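Local coordinates for inactive glucansucrase (Lactobacillus reuteri, PDB 5JBD), which is an inactive glucansucrase of glycoside hydrolase family 70 with a TIM-barrel core and a bound calcium ion, at residues P461-G466 with S649-E654; Y319-H324 with N391-K396; G344-L349 with W386-N391; E654-F659 with M691-T696. One frame throughout, in Å; residues are numbered along the deposited sequence.

Interaction 1 of 4, residues P461-G466 with S649-E654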
loop_
_atom_site.group_PDB
_atom_site.type_symbol
_atom_site.label_atom_id
_atom_site.label_comp_id
_atom_site.label_asym_id
_atom_site.label_seq_id
_atom_site.Cartn_x
_atom_site.Cartn_y
_atom_site.Cartn_z
ATOM N N PRO A 461 -9.085 -8.453 17.149
ATOM C CA PRO A 461 -8.091 -7.395 17.290
ATOM C C PRO A 461 -6.796 -7.727 16.562
ATOM O O PRO A 461 -6.423 -8.913 16.481
ATOM C CB PRO A 461 -7.849 -7.352 18.785
ATOM C CG PRO A 461 -8.033 -8.764 19.223
ATOM C CD PRO A 461 -9.177 -9.269 18.377
ATOM N N GLN A 462 -6.139 -6.678 16.051
ATOM C CA GLN A 462 -4.872 -6.785 15.355
ATOM C C GLN A 462 -3.808 -5.965 16.092
ATOM O O GLN A 462 -3.960 -4.756 16.227
ATOM C CB GLN A 462 -5.037 -6.322 13.905
ATOM C CG GLN A 462 -3.763 -6.139 13.072
ATOM C CD GLN A 462 -3.446 -4.665 12.797
ATOM O OE1 GLN A 462 -4.186 -3.999 12.079
ATOM N NE2 GLN A 462 -2.354 -4.159 13.367
ATOM N N VAL A 463 -2.749 -6.645 16.546
ATOM C CA VAL A 463 -1.597 -6.026 17.214
ATOM C C VAL A 463 -0.545 -5.636 16.152
ATOM O O VAL A 463 -0.418 -6.321 15.121
ATOM C CB VAL A 463 -0.997 -6.994 18.256
ATOM C CG1 VAL A 463 0.246 -6.396 18.909
ATOM C CG2 VAL A 463 -2.033 -7.372 19.307
ATOM N N TYR A 464 0.181 -4.539 16.386
ATOM C CA TYR A 464 1.190 -4.013 15.434
ATOM C C TYR A 464 2.614 -4.338 15.877
ATOM O O TYR A 464 2.991 -4.034 17.020
ATOM C CB TYR A 464 1.059 -2.503 15.312
ATOM C CG TYR A 464 2.024 -1.819 14.344
ATOM C CD1 TYR A 464 2.162 -2.252 13.027
ATOM C CD2 TYR A 464 2.780 -0.714 14.750
ATOM C CE1 TYR A 464 3.025 -1.609 12.145
ATOM C CE2 TYR A 464 3.637 -0.056 13.878
ATOM C CZ TYR A 464 3.769 -0.514 12.578
ATOM O OH TYR A 464 4.616 0.147 11.714
ATOM N N TYR A 465 3.400 -4.920 14.963
ATOM C CA TYR A 465 4.825 -5.200 15.185
ATOM C C TYR A 465 5.579 -4.051 15.860
ATOM O O TYR A 465 6.319 -4.276 16.829
ATOM C CB TYR A 465 5.530 -5.537 13.861
ATOM C CG TYR A 465 7.055 -5.505 13.935
ATOM C CD1 TYR A 465 7.750 -6.423 14.725
ATOM C CD2 TYR A 465 7.801 -4.557 13.213
ATOM C CE1 TYR A 465 9.139 -6.403 14.810
ATOM C CE2 TYR A 465 9.193 -4.537 13.283
ATOM C CZ TYR A 465 9.855 -5.462 14.080
ATOM O OH TYR A 465 11.230 -5.472 14.166
ATOM N N GLY A 466 5.394 -2.837 15.343
ATOM C CA GLY A 466 6.080 -1.649 15.877
ATOM C C GLY A 466 5.663 -1.142 17.263
ATOM O O GLY A 466 6.276 -0.201 17.786
ATOM N N SER A 649 -12.324 -15.361 19.567
ATOM C CA SER A 649 -11.122 -16.038 20.082
ATOM C C SER A 649 -9.828 -15.811 19.242
ATOM O O SER A 649 -8.724 -16.078 19.721
ATOM C CB SER A 649 -11.397 -17.544 20.275
ATOM O OG SER A 649 -12.476 -17.770 21.169
ATOM N N HIS A 650 -9.969 -15.304 18.013
ATOM C CA HIS A 650 -8.823 -14.995 17.150
ATOM C C HIS A 650 -8.190 -13.645 17.484
ATOM O O HIS A 650 -8.848 -12.736 18.041
ATOM C CB HIS A 650 -9.240 -15.027 15.679
ATOM C CG HIS A 650 -9.676 -16.384 15.225
ATOM N ND1 HIS A 650 -8.987 -17.115 14.284
ATOM C CD2 HIS A 650 -10.703 -17.170 15.632
ATOM C CE1 HIS A 650 -9.574 -18.290 14.130
ATOM N NE2 HIS A 650 -10.613 -18.350 14.938
ATOM N N MET A 651 -6.906 -13.552 17.163
ATOM C CA MET A 651 -6.124 -12.330 17.251
ATOM C C MET A 651 -5.080 -12.308 16.131
ATOM O O MET A 651 -4.318 -13.266 15.958
ATOM C CB MET A 651 -5.431 -12.215 18.614
ATOM C CG MET A 651 -4.496 -11.022 18.722
ATOM S SD MET A 651 -4.025 -10.650 20.419
ATOM C CE MET A 651 -2.975 -12.033 20.751
ATOM N N ILE A 652 -5.076 -11.199 15.392
ATOM C CA ILE A 652 -4.192 -10.966 14.270
ATOM C C ILE A 652 -2.917 -10.244 14.755
ATOM O O ILE A 652 -2.970 -9.455 15.695
ATOM C CB ILE A 652 -4.898 -10.131 13.173
ATOM C CG1 ILE A 652 -6.065 -10.938 12.582
ATOM C CG2 ILE A 652 -3.922 -9.735 12.060
ATOM C CD1 ILE A 652 -7.096 -10.094 11.867
ATOM N N TYR A 653 -1.781 -10.546 14.111
ATOM C CA TYR A 653 -0.513 -9.827 14.338
ATOM C C TYR A 653 0.050 -9.323 13.012
ATOM O O TYR A 653 0.288 -10.125 12.104
ATOM C CB TYR A 653 0.482 -10.758 15.013
ATOM C CG TYR A 653 1.824 -10.141 15.341
ATOM C CD1 TYR A 653 1.926 -9.099 16.259
ATOM C CD2 TYR A 653 2.999 -10.619 14.761
ATOM C CE1 TYR A 653 3.161 -8.543 16.591
ATOM C CE2 TYR A 653 4.242 -10.059 15.068
ATOM C CZ TYR A 653 4.325 -9.033 15.993
ATOM O OH TYR A 653 5.550 -8.489 16.308
ATOM N N GLU A 654 0.201 -8.001 12.883
ATOM C CA GLU A 654 0.825 -7.392 11.709
ATOM C C GLU A 654 2.334 -7.529 11.897
ATOM O O GLU A 654 2.882 -6.966 12.841
ATOM C CB GLU A 654 0.451 -5.900 11.530
ATOM C CG GLU A 654 1.131 -5.296 10.300
ATOM C CD GLU A 654 0.672 -3.900 9.908
ATOM O OE1 GLU A 654 0.018 -3.203 10.689
ATOM O OE2 GLU A 654 0.995 -3.496 8.777
#
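Pro461 to Tyr464 and Ile652 to Glu654 are neighbouring parallel strands of the TIM-barrel sheet. Their axes approach to 4.5 Å at 28°. Ile652 N donates to Pro461 O, Val463 N to Ile652 O, and Glu654 N to Val463 O. Beyond these, Tyr465 N gives Glu654 O a more bent bond (137°). The strand section is tightly packed. On one face Gln462 CG lies 3.7 Å from Ile652 CG2, and Glu654 OE1 comes to 3.3 Å from Tyr464 CD1. The Gln462 amide donates to Thr390 O, and Glu654 OE2 lies very close to His392 ND1, a probable hydrogen bond of doubtful length. On the other face Val463 CG2 touches Met651 SD at 4.0 Å, under helices 446-455 and 483-496. The contact is looser at His650, which is partly exposed. Its carbonyl O still meets Pro461 CD, but its ring leads away to Asp688. At the far end Tyr653 OH lies in the plane of the Tyr465 ring, at the edge, 3.4 Å from CD1 of Tyr465.

Interaction 2 of 4, residues Y319-H324 with N391-K396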
loop_
_atom_site.group_PDB
_atom_site.type_symbol
_atom_site.label_atom_id
_atom_site.label_comp_id
_atom_site.label_asym_id
_atom_site.label_seq_id
_atom_site.Cartn_x
_atom_site.Cartn_y
_atom_site.Cartn_z
ATOM N N TYR A 319 -9.495 -10.856 5.684
ATOM C CA TYR A 319 -9.879 -9.545 6.210
ATOM C C TYR A 319 -9.461 -8.424 5.272
ATOM O O TYR A 319 -8.317 -8.431 4.755
ATOM C CB TYR A 319 -9.322 -9.327 7.634
ATOM C CG TYR A 319 -7.935 -9.893 7.946
ATOM C CD1 TYR A 319 -7.771 -11.231 8.322
ATOM C CD2 TYR A 319 -6.802 -9.072 7.961
ATOM C CE1 TYR A 319 -6.515 -11.758 8.628
ATOM C CE2 TYR A 319 -5.545 -9.589 8.271
ATOM C CZ TYR A 319 -5.407 -10.936 8.612
ATOM O OH TYR A 319 -4.163 -11.461 8.941
ATOM N N ASN A 320 -10.378 -7.479 5.049
ATOM C CA ASN A 320 -10.227 -6.440 4.024
ATOM C C ASN A 320 -9.782 -5.136 4.617
ATOM O O ASN A 320 -10.407 -4.651 5.548
ATOM C CB ASN A 320 -11.556 -6.198 3.288
ATOM C CG ASN A 320 -11.989 -7.379 2.439
ATOM O OD1 ASN A 320 -11.237 -8.330 2.257
ATOM N ND2 ASN A 320 -13.226 -7.336 1.942
ATOM N N GLU A 321 -8.728 -4.540 4.051
ATOM C CA GLU A 321 -8.270 -3.229 4.490
ATOM C C GLU A 321 -9.140 -2.164 3.872
ATOM O O GLU A 321 -9.270 -2.098 2.663
ATOM C CB GLU A 321 -6.834 -2.953 4.076
ATOM C CG GLU A 321 -6.311 -1.585 4.539
ATOM C CD GLU A 321 -5.591 -0.781 3.477
ATOM O OE1 GLU A 321 -5.532 -1.189 2.295
ATOM O OE2 GLU A 321 -5.057 0.275 3.826
ATOM N N GLY A 322 -9.703 -1.302 4.710
ATOM C CA GLY A 322 -10.429 -0.138 4.211
ATOM C C GLY A 322 -10.839 0.838 5.293
ATOM O O GLY A 322 -10.984 0.458 6.444
ATOM N N TYR A 323 -11.020 2.095 4.892
ATOM C CA TYR A 323 -11.331 3.213 5.774
ATOM C C TYR A 323 -12.739 3.799 5.480
ATOM O O TYR A 323 -13.092 4.865 5.996
ATOM C CB TYR A 323 -10.229 4.286 5.654
ATOM C CG TYR A 323 -8.889 3.823 6.220
ATOM C CD1 TYR A 323 -7.973 3.133 5.429
ATOM C CD2 TYR A 323 -8.544 4.058 7.553
ATOM C CE1 TYR A 323 -6.747 2.702 5.948
ATOM C CE2 TYR A 323 -7.323 3.629 8.078
ATOM C CZ TYR A 323 -6.434 2.940 7.273
ATOM O OH TYR A 323 -5.226 2.500 7.792
ATOM N N HIS A 324 -13.544 3.079 4.691
ATOM C CA HIS A 324 -14.927 3.460 4.375
ATOM C C HIS A 324 -15.920 2.554 5.104
ATOM O O HIS A 324 -16.002 1.356 4.817
ATOM C CB HIS A 324 -15.181 3.341 2.882
ATOM C CG HIS A 324 -14.454 4.359 2.066
ATOM N ND1 HIS A 324 -13.136 4.206 1.696
ATOM C CD2 HIS A 324 -14.858 5.547 1.555
ATOM C CE1 HIS A 324 -12.759 5.258 0.996
ATOM N NE2 HIS A 324 -13.784 6.083 0.891
ATOM N N ASN A 391 -1.433 0.522 12.653
ATOM C CA ASN A 391 -0.930 -0.271 11.537
ATOM C C ASN A 391 0.217 0.474 10.838
ATOM O O ASN A 391 0.564 1.610 11.206
ATOM C CB ASN A 391 -2.060 -0.677 10.575
ATOM C CG ASN A 391 -2.718 0.505 9.890
ATOM O OD1 ASN A 391 -2.052 1.455 9.469
ATOM N ND2 ASN A 391 -4.048 0.445 9.764
ATOM N N HIS A 392 0.820 -0.169 9.850
ATOM C CA HIS A 392 2.011 0.391 9.164
ATOM C C HIS A 392 1.752 1.768 8.525
ATOM O O HIS A 392 2.623 2.640 8.553
ATOM C CB HIS A 392 2.550 -0.589 8.109
ATOM C CG HIS A 392 1.595 -0.855 6.993
ATOM N ND1 HIS A 392 0.585 -1.793 7.081
ATOM C CD2 HIS A 392 1.457 -0.272 5.782
ATOM C CE1 HIS A 392 -0.110 -1.794 5.964
ATOM N NE2 HIS A 392 0.400 -0.884 5.155
ATOM N N ASP A 393 0.551 1.964 7.993
ATOM C CA ASP A 393 0.174 3.248 7.382
ATOM C C ASP A 393 0.005 4.364 8.404
ATOM O O ASP A 393 0.338 5.520 8.125
ATOM C CB ASP A 393 -1.121 3.132 6.581
ATOM C CG ASP A 393 -0.935 2.450 5.257
ATOM O OD1 ASP A 393 0.040 2.781 4.549
ATOM O OD2 ASP A 393 -1.783 1.607 4.913
ATOM N N GLN A 394 -0.507 4.036 9.587
ATOM C CA GLN A 394 -0.709 5.061 10.615
ATOM C C GLN A 394 0.620 5.554 11.216
ATOM O O GLN A 394 0.765 6.751 11.506
ATOM C CB GLN A 394 -1.687 4.591 11.702
ATOM C CG GLN A 394 -3.073 4.232 11.162
ATOM C CD GLN A 394 -3.672 5.325 10.289
ATOM O OE1 GLN A 394 -3.607 6.502 10.623
ATOM N NE2 GLN A 394 -4.241 4.937 9.160
ATOM N N ARG A 395 1.564 4.645 11.408
ATOM C CA ARG A 395 2.918 5.037 11.800
ATOM C C ARG A 395 3.574 5.902 10.714
ATOM O O ARG A 395 4.201 6.907 11.042
ATOM C CB ARG A 395 3.791 3.826 12.123
ATOM C CG ARG A 395 5.132 4.198 12.747
ATOM C CD ARG A 395 4.983 4.605 14.199
ATOM N NE ARG A 395 5.122 3.441 15.080
ATOM C CZ ARG A 395 4.416 3.198 16.186
ATOM N NH1 ARG A 395 3.423 4.005 16.593
ATOM N NH2 ARG A 395 4.690 2.102 16.888
ATOM N N LYS A 396 3.382 5.523 9.444
ATOM C CA LYS A 396 3.860 6.309 8.289
ATOM C C LYS A 396 3.296 7.728 8.259
ATOM O O LYS A 396 4.041 8.683 8.023
ATOM C CB LYS A 396 3.554 5.589 6.969
ATOM C CG LYS A 396 3.795 6.408 5.693
ATOM C CD LYS A 396 2.958 5.926 4.522
ATOM C CE LYS A 396 1.484 6.259 4.725
ATOM N NZ LYS A 396 0.711 5.981 3.502
HETATM O O HOH W 1 -3.841 0.515 6.346
#
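Tyr323 and Asn391 meet through their side chains while the backbones stay apart, the nearest CA atoms, of Glu321 and Asn391, being 10.6 Å from each other. Segment 319-324 leaves strand 319-320 as a loop, and Asn391 stands just before helix 392-406. The Tyr323 hydroxyl is the meeting point. Asn391 ND2 donates to Tyr323 OH at 3.1 Å, and Gln394 NE2 donates to the same OH at 3.0 Å. Both amides reach it tip to tip, with the oxygen close to their own planes. The Asn391 amide is turned 83° from the tyrosine ring, the Gln394 amide 55°. Asn391 also works from its other branch. Its OD1 accepts from Gln394 N, an N-cap bond that fixes how the amide is turned. Chi1 of 64° puts Asn391 CG between backbone N and carbonyl carbon, toward the helix start. The Tyr323 OH gives its proton to a water. That water donates to Glu321 OE2 (2.8 Å) and to Asp393 OD2 (2.7 Å). The Glu321 and Asp393 side chains cross at about a right angle, with Glu321 OE2 and Asp393 OD2 3.7 Å apart. Glu321 OE1 accepts from Ala284 N. Asp393 OD1 has a weak salt bridge with Lys396 NZ. A glycerol, probably from the crystallisation liquor, lies about 4 Å from the Glu321 side chain. Polar side chains gathered beyond the C-terminal ends of parallel strands are characteristic of the pocket end of a TIM barrel.

Interaction 3 of 4, residues G344-L349 with W386-N391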
loop_
_atom_site.group_PDB
_atom_site.type_symbol
_atom_site.label_atom_id
_atom_site.label_comp_id
_atom_site.label_asym_id
_atom_site.label_seq_id
_atom_site.Cartn_x
_atom_site.Cartn_y
_atom_site.Cartn_z
ATOM N N GLY A 344 -13.285 3.161 12.348
ATOM C CA GLY A 344 -13.945 4.010 13.318
ATOM C C GLY A 344 -13.397 3.854 14.723
ATOM O O GLY A 344 -13.174 4.844 15.405
ATOM N N GLU A 345 -13.149 2.603 15.124
ATOM C CA GLU A 345 -12.595 2.312 16.442
ATOM C C GLU A 345 -11.200 2.898 16.610
ATOM O O GLU A 345 -10.873 3.416 17.680
ATOM C CB GLU A 345 -12.579 0.795 16.718
ATOM C CG GLU A 345 -11.914 0.351 18.021
ATOM C CD GLU A 345 -12.709 0.709 19.284
ATOM O OE1 GLU A 345 -13.897 1.062 19.173
ATOM O OE2 GLU A 345 -12.137 0.656 20.401
ATOM N N PHE A 346 -10.383 2.797 15.562
ATOM C CA PHE A 346 -9.044 3.397 15.588
ATOM C C PHE A 346 -9.076 4.915 15.809
ATOM O O PHE A 346 -8.372 5.431 16.683
ATOM C CB PHE A 346 -8.268 3.064 14.301
ATOM C CG PHE A 346 -7.074 3.947 14.079
ATOM C CD1 PHE A 346 -5.899 3.733 14.788
ATOM C CD2 PHE A 346 -7.138 5.011 13.187
ATOM C CE1 PHE A 346 -4.791 4.560 14.591
ATOM C CE2 PHE A 346 -6.042 5.843 12.994
ATOM C CZ PHE A 346 -4.878 5.623 13.701
ATOM N N TYR A 347 -9.904 5.620 15.033
ATOM C CA TYR A 347 -10.018 7.067 15.185
ATOM C C TYR A 347 -10.573 7.442 16.562
ATOM O O TYR A 347 -10.108 8.396 17.171
ATOM C CB TYR A 347 -10.814 7.714 14.047
ATOM C CG TYR A 347 -10.065 7.630 12.735
ATOM C CD1 TYR A 347 -8.876 8.350 12.533
ATOM C CD2 TYR A 347 -10.497 6.774 11.713
ATOM C CE1 TYR A 347 -8.158 8.236 11.341
ATOM C CE2 TYR A 347 -9.793 6.657 10.523
ATOM C CZ TYR A 347 -8.625 7.388 10.341
ATOM O OH TYR A 347 -7.943 7.255 9.156
ATOM N N THR A 348 -11.516 6.656 17.071
ATOM C CA THR A 348 -12.060 6.888 18.405
ATOM C C THR A 348 -10.987 6.723 19.488
ATOM O O THR A 348 -10.842 7.583 20.371
ATOM C CB THR A 348 -13.269 5.969 18.665
ATOM O OG1 THR A 348 -14.334 6.340 17.773
ATOM C CG2 THR A 348 -13.760 6.087 20.099
ATOM N N LEU A 349 -10.254 5.630 19.425
ATOM C CA LEU A 349 -9.145 5.413 20.353
ATOM C C LEU A 349 -8.169 6.596 20.331
ATOM O O LEU A 349 -7.798 7.103 21.391
ATOM C CB LEU A 349 -8.405 4.122 20.027
ATOM C CG LEU A 349 -9.146 2.822 20.362
ATOM C CD1 LEU A 349 -8.488 1.636 19.667
ATOM C CD2 LEU A 349 -9.210 2.573 21.864
ATOM N N TRP A 386 -12.363 -6.622 12.038
ATOM C CA TRP A 386 -11.034 -6.551 12.647
ATOM C C TRP A 386 -10.726 -5.092 13.018
ATOM O O TRP A 386 -11.218 -4.161 12.379
ATOM C CB TRP A 386 -9.924 -7.176 11.766
ATOM C CG TRP A 386 -9.664 -6.598 10.409
ATOM C CD1 TRP A 386 -10.553 -6.463 9.368
ATOM C CD2 TRP A 386 -8.395 -6.165 9.899
ATOM N NE1 TRP A 386 -9.920 -5.938 8.264
ATOM C CE2 TRP A 386 -8.594 -5.763 8.555
ATOM C CE3 TRP A 386 -7.107 -6.080 10.447
ATOM C CZ2 TRP A 386 -7.555 -5.268 7.755
ATOM C CZ3 TRP A 386 -6.072 -5.599 9.646
ATOM C CH2 TRP A 386 -6.309 -5.189 8.317
ATOM N N SER A 387 -10.010 -4.911 14.121
ATOM C CA SER A 387 -9.777 -3.577 14.670
ATOM C C SER A 387 -8.322 -3.474 15.076
ATOM O O SER A 387 -7.648 -4.491 15.258
ATOM C CB SER A 387 -10.709 -3.304 15.874
ATOM O OG SER A 387 -10.583 -4.319 16.866
ATOM N N PHE A 388 -7.854 -2.252 15.268
ATOM C CA PHE A 388 -6.452 -2.024 15.582
ATOM C C PHE A 388 -6.231 -0.720 16.338
ATOM O O PHE A 388 -7.020 0.224 16.221
ATOM C CB PHE A 388 -5.640 -2.003 14.265
ATOM C CG PHE A 388 -6.085 -0.927 13.321
ATOM C CD1 PHE A 388 -7.216 -1.112 12.529
ATOM C CD2 PHE A 388 -5.440 0.294 13.289
ATOM C CE1 PHE A 388 -7.665 -0.114 11.681
ATOM C CE2 PHE A 388 -5.886 1.308 12.452
ATOM C CZ PHE A 388 -6.986 1.097 11.641
ATOM N N VAL A 389 -5.113 -0.684 17.075
ATOM C CA VAL A 389 -4.541 0.528 17.684
ATOM C C VAL A 389 -3.557 1.203 16.717
ATOM O O VAL A 389 -3.496 2.438 16.638
ATOM C CB VAL A 389 -3.821 0.182 19.013
ATOM C CG1 VAL A 389 -3.007 1.361 19.556
ATOM C CG2 VAL A 389 -4.842 -0.278 20.066
ATOM N N THR A 390 -2.759 0.392 16.012
ATOM C CA THR A 390 -1.809 0.915 15.023
ATOM C C THR A 390 -1.718 -0.028 13.826
ATOM O O THR A 390 -1.909 -1.230 13.970
ATOM C CB THR A 390 -0.385 1.075 15.629
ATOM O OG1 THR A 390 -0.454 1.513 16.997
ATOM C CG2 THR A 390 0.445 2.080 14.815
ATOM N N ASN A 391 -1.433 0.522 12.653
ATOM C CA ASN A 391 -0.930 -0.271 11.537
ATOM C C ASN A 391 0.217 0.474 10.838
ATOM O O ASN A 391 0.564 1.610 11.206
ATOM C CB ASN A 391 -2.060 -0.677 10.575
ATOM C CG ASN A 391 -2.718 0.505 9.890
ATOM O OD1 ASN A 391 -2.052 1.455 9.469
ATOM N ND2 ASN A 391 -4.048 0.445 9.764
#
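Phe346 and Phe388 lie with their rings nearly parallel, planes 21° apart, but slid so far that they barely overlap. Over one face of Phe388 sits Phe346 CB, a CH-pi contact 3.9 Å from the ring centroid. Over the opposite face, toward the rim, lies Asn391 ND2. Thr390 N is in plane at the edge of Phe388. With CG anti to the backbone N (chi1 163°), Phe346 brings that atom to 3.3 Å from Phe388 CE2, the closest approach of the pair. Phe388 O and Val389 O both lie in the plane of the Phe346 ring at its edge. Val389 O is 3.2 Å from Phe346 CE1. Farther along the helix, Leu349 CD1 meets Val389 CG2 at 4.1 Å, the side chains crossing at about a right angle. Helix 344-349 runs only 22° from the direction of strand 386-388, unlike the antiparallel helices of a canonical beta-alpha-beta crossover. The contact is aromatic packing of helix 343-354 on strand 385-388, within the connection from strand 340-341 to strand 385-388 of the TIM barrel.

Interaction 4 of 4, residues E654-F659 with M691-T696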
loop_
_atom_site.group_PDB
_atom_site.type_symbol
_atom_site.label_atom_id
_atom_site.label_comp_id
_atom_site.label_asym_id
_atom_site.label_seq_id
_atom_site.Cartn_x
_atom_site.Cartn_y
_atom_site.Cartn_z
ATOM N N GLU A 654 0.201 -8.001 12.883
ATOM C CA GLU A 654 0.825 -7.392 11.709
ATOM C C GLU A 654 2.334 -7.529 11.897
ATOM O O GLU A 654 2.882 -6.966 12.841
ATOM C CB GLU A 654 0.451 -5.900 11.530
ATOM C CG GLU A 654 1.131 -5.296 10.300
ATOM C CD GLU A 654 0.672 -3.900 9.908
ATOM O OE1 GLU A 654 0.018 -3.203 10.689
ATOM O OE2 GLU A 654 0.995 -3.496 8.777
ATOM N N ASP A 655 2.993 -8.254 11.002
ATOM C CA ASP A 655 4.395 -8.665 11.232
ATOM C C ASP A 655 5.479 -7.701 10.745
ATOM O O ASP A 655 6.663 -8.017 10.848
ATOM C CB ASP A 655 4.635 -10.073 10.659
ATOM C CG ASP A 655 5.088 -10.080 9.210
ATOM O OD1 ASP A 655 4.840 -9.113 8.451
ATOM O OD2 ASP A 655 5.710 -11.105 8.831
ATOM N N PHE A 656 5.098 -6.552 10.195
ATOM C CA PHE A 656 6.074 -5.676 9.553
ATOM C C PHE A 656 5.802 -4.203 9.778
ATOM O O PHE A 656 4.707 -3.809 10.227
ATOM C CB PHE A 656 6.117 -5.948 8.047
ATOM C CG PHE A 656 4.931 -5.419 7.275
ATOM C CD1 PHE A 656 3.724 -6.101 7.275
ATOM C CD2 PHE A 656 5.038 -4.254 6.515
ATOM C CE1 PHE A 656 2.632 -5.623 6.554
ATOM C CE2 PHE A 656 3.952 -3.769 5.799
ATOM C CZ PHE A 656 2.746 -4.462 5.812
ATOM N N SER A 657 6.816 -3.408 9.430
ATOM C CA SER A 657 6.725 -1.952 9.334
ATOM C C SER A 657 7.286 -1.534 7.976
ATOM O O SER A 657 8.199 -2.180 7.456
ATOM C CB SER A 657 7.566 -1.295 10.451
ATOM O OG SER A 657 7.788 0.098 10.200
ATOM N N LEU A 658 6.791 -0.427 7.430
ATOM C CA LEU A 658 7.406 0.175 6.248
ATOM C C LEU A 658 8.869 0.592 6.498
ATOM O O LEU A 658 9.676 0.606 5.563
ATOM C CB LEU A 658 6.613 1.412 5.793
ATOM C CG LEU A 658 5.147 1.234 5.406
ATOM C CD1 LEU A 658 4.544 2.558 4.954
ATOM C CD2 LEU A 658 4.996 0.212 4.290
ATOM N N PHE A 659 9.200 0.919 7.744
ATOM C CA PHE A 659 10.524 1.439 8.124
ATOM C C PHE A 659 11.457 0.359 8.653
ATOM O O PHE A 659 12.511 0.649 9.227
ATOM C CB PHE A 659 10.347 2.539 9.166
ATOM C CG PHE A 659 9.454 3.645 8.701
ATOM C CD1 PHE A 659 9.952 4.667 7.902
ATOM C CD2 PHE A 659 8.100 3.653 9.040
ATOM C CE1 PHE A 659 9.128 5.686 7.454
ATOM C CE2 PHE A 659 7.267 4.672 8.598
ATOM C CZ PHE A 659 7.780 5.692 7.805
ATOM N N MET A 691 1.394 -11.562 7.228
ATOM C CA MET A 691 2.717 -11.394 6.624
ATOM C C MET A 691 2.709 -10.283 5.581
ATOM O O MET A 691 1.754 -10.127 4.815
ATOM C CB MET A 691 3.198 -12.703 6.001
ATOM C CG MET A 691 3.250 -13.835 7.012
ATOM S SD MET A 691 4.449 -15.147 6.706
ATOM C CE MET A 691 5.945 -14.215 7.019
ATOM N N ALA A 692 3.801 -9.527 5.562
ATOM C CA ALA A 692 3.997 -8.449 4.609
ATOM C C ALA A 692 3.808 -8.925 3.176
ATOM O O ALA A 692 4.036 -10.102 2.884
ATOM C CB ALA A 692 5.398 -7.862 4.774
ATOM N N PRO A 693 3.408 -8.014 2.271
ATOM C CA PRO A 693 3.392 -8.402 0.865
ATOM C C PRO A 693 4.803 -8.856 0.464
ATOM O O PRO A 693 5.772 -8.110 0.628
ATOM C CB PRO A 693 3.005 -7.098 0.144
ATOM C CG PRO A 693 3.437 -6.018 1.077
ATOM C CD PRO A 693 3.135 -6.574 2.432
ATOM N N ALA A 694 4.906 -10.090 -0.025
ATOM C CA ALA A 694 6.185 -10.776 -0.123
ATOM C C ALA A 694 6.828 -10.659 -1.512
ATOM O O ALA A 694 7.896 -11.210 -1.741
ATOM C CB ALA A 694 5.991 -12.234 0.257
ATOM N N TYR A 695 6.215 -9.872 -2.392
ATOM C CA TYR A 695 6.526 -9.818 -3.824
ATOM C C TYR A 695 7.849 -9.085 -4.015
ATOM O O TYR A 695 8.288 -8.338 -3.128
ATOM C CB TYR A 695 5.369 -9.128 -4.588
ATOM C CG TYR A 695 4.028 -9.565 -4.026
ATOM C CD1 TYR A 695 3.602 -10.884 -4.170
ATOM C CD2 TYR A 695 3.255 -8.709 -3.241
ATOM C CE1 TYR A 695 2.425 -11.320 -3.603
ATOM C CE2 TYR A 695 2.075 -9.148 -2.673
ATOM C CZ TYR A 695 1.673 -10.463 -2.851
ATOM O OH TYR A 695 0.496 -10.924 -2.298
ATOM N N THR A 696 8.497 -9.331 -5.157
ATOM C CA THR A 696 9.768 -8.678 -5.488
ATOM C C THR A 696 9.571 -7.172 -5.551
ATOM O O THR A 696 8.784 -6.695 -6.354
ATOM C CB THR A 696 10.308 -9.152 -6.857
ATOM O OG1 THR A 696 10.459 -10.574 -6.836
ATOM C CG2 THR A 696 11.674 -8.491 -7.174
#
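Asp655 and Phe656 meet Met691 to Pro693, where strand 688-691 runs into a loop. Asp655 OD1 accepts a weak, bent hydrogen bond from Ala692 N, 3.1 Å long with an angle of 134° at the hydrogen. Its other oxygen, OD2, touches the methyl CE of Met691 at 3.6 Å. Ala692 CB sits over one face of the Phe656 ring, a CH-pi contact 3.8 Å from the centroid. The methyl is shifted toward the rim, nearest CG and CD1. Chi1 of 74° puts Phe656 CG between backbone N and carbonyl carbon, 3.5 Å from Ala692 CB. At the far end of the ring, Phe656 CZ reaches Pro693 CD at 4.0 Å. Around this shell, the backbone of Asp655 is bonded to Trp690, and its carbonyl O accepts from Tyr475 OH. The ring of Phe656 also meets that of His392, planes about 30° apart. On the other segment, Met691 is bonded through its backbone to Gln745, and Ala694 N donates to Glu746. Downstream, Ser657 OG accepts from Phe659 N at 2.9 Å, an ST turn. The same OG is bonded to Glu471. The two segments are the loops that follow neighbouring parallel strands 652-654 and 688-691, so the contact joins adjacent loops at the C-terminal rim of the TIM barrel.

In the fold
From the N terminus, interaction 2 opens first, at 319-324, and closes at 391-396. Interaction 3 lies wholly within that span, from 344-349 to 386-391, and shares Asn391 with it. Interaction 1 starts later, at 461-466. It closes 183 residues on, at 649-654, after the chain has built most of an antiparallel sheet. Interaction 4 then closes a short loop from 654-659 to 691-696, starting at the shared Glu654. No contacts cross. Interactions 1 and 3 meet where strands 460-464 and 385-388 pair, with Gln462 N bonded to Ser387 O. Together the four join barrel strands, helix 343-354 and loops at the C-terminal strand ends.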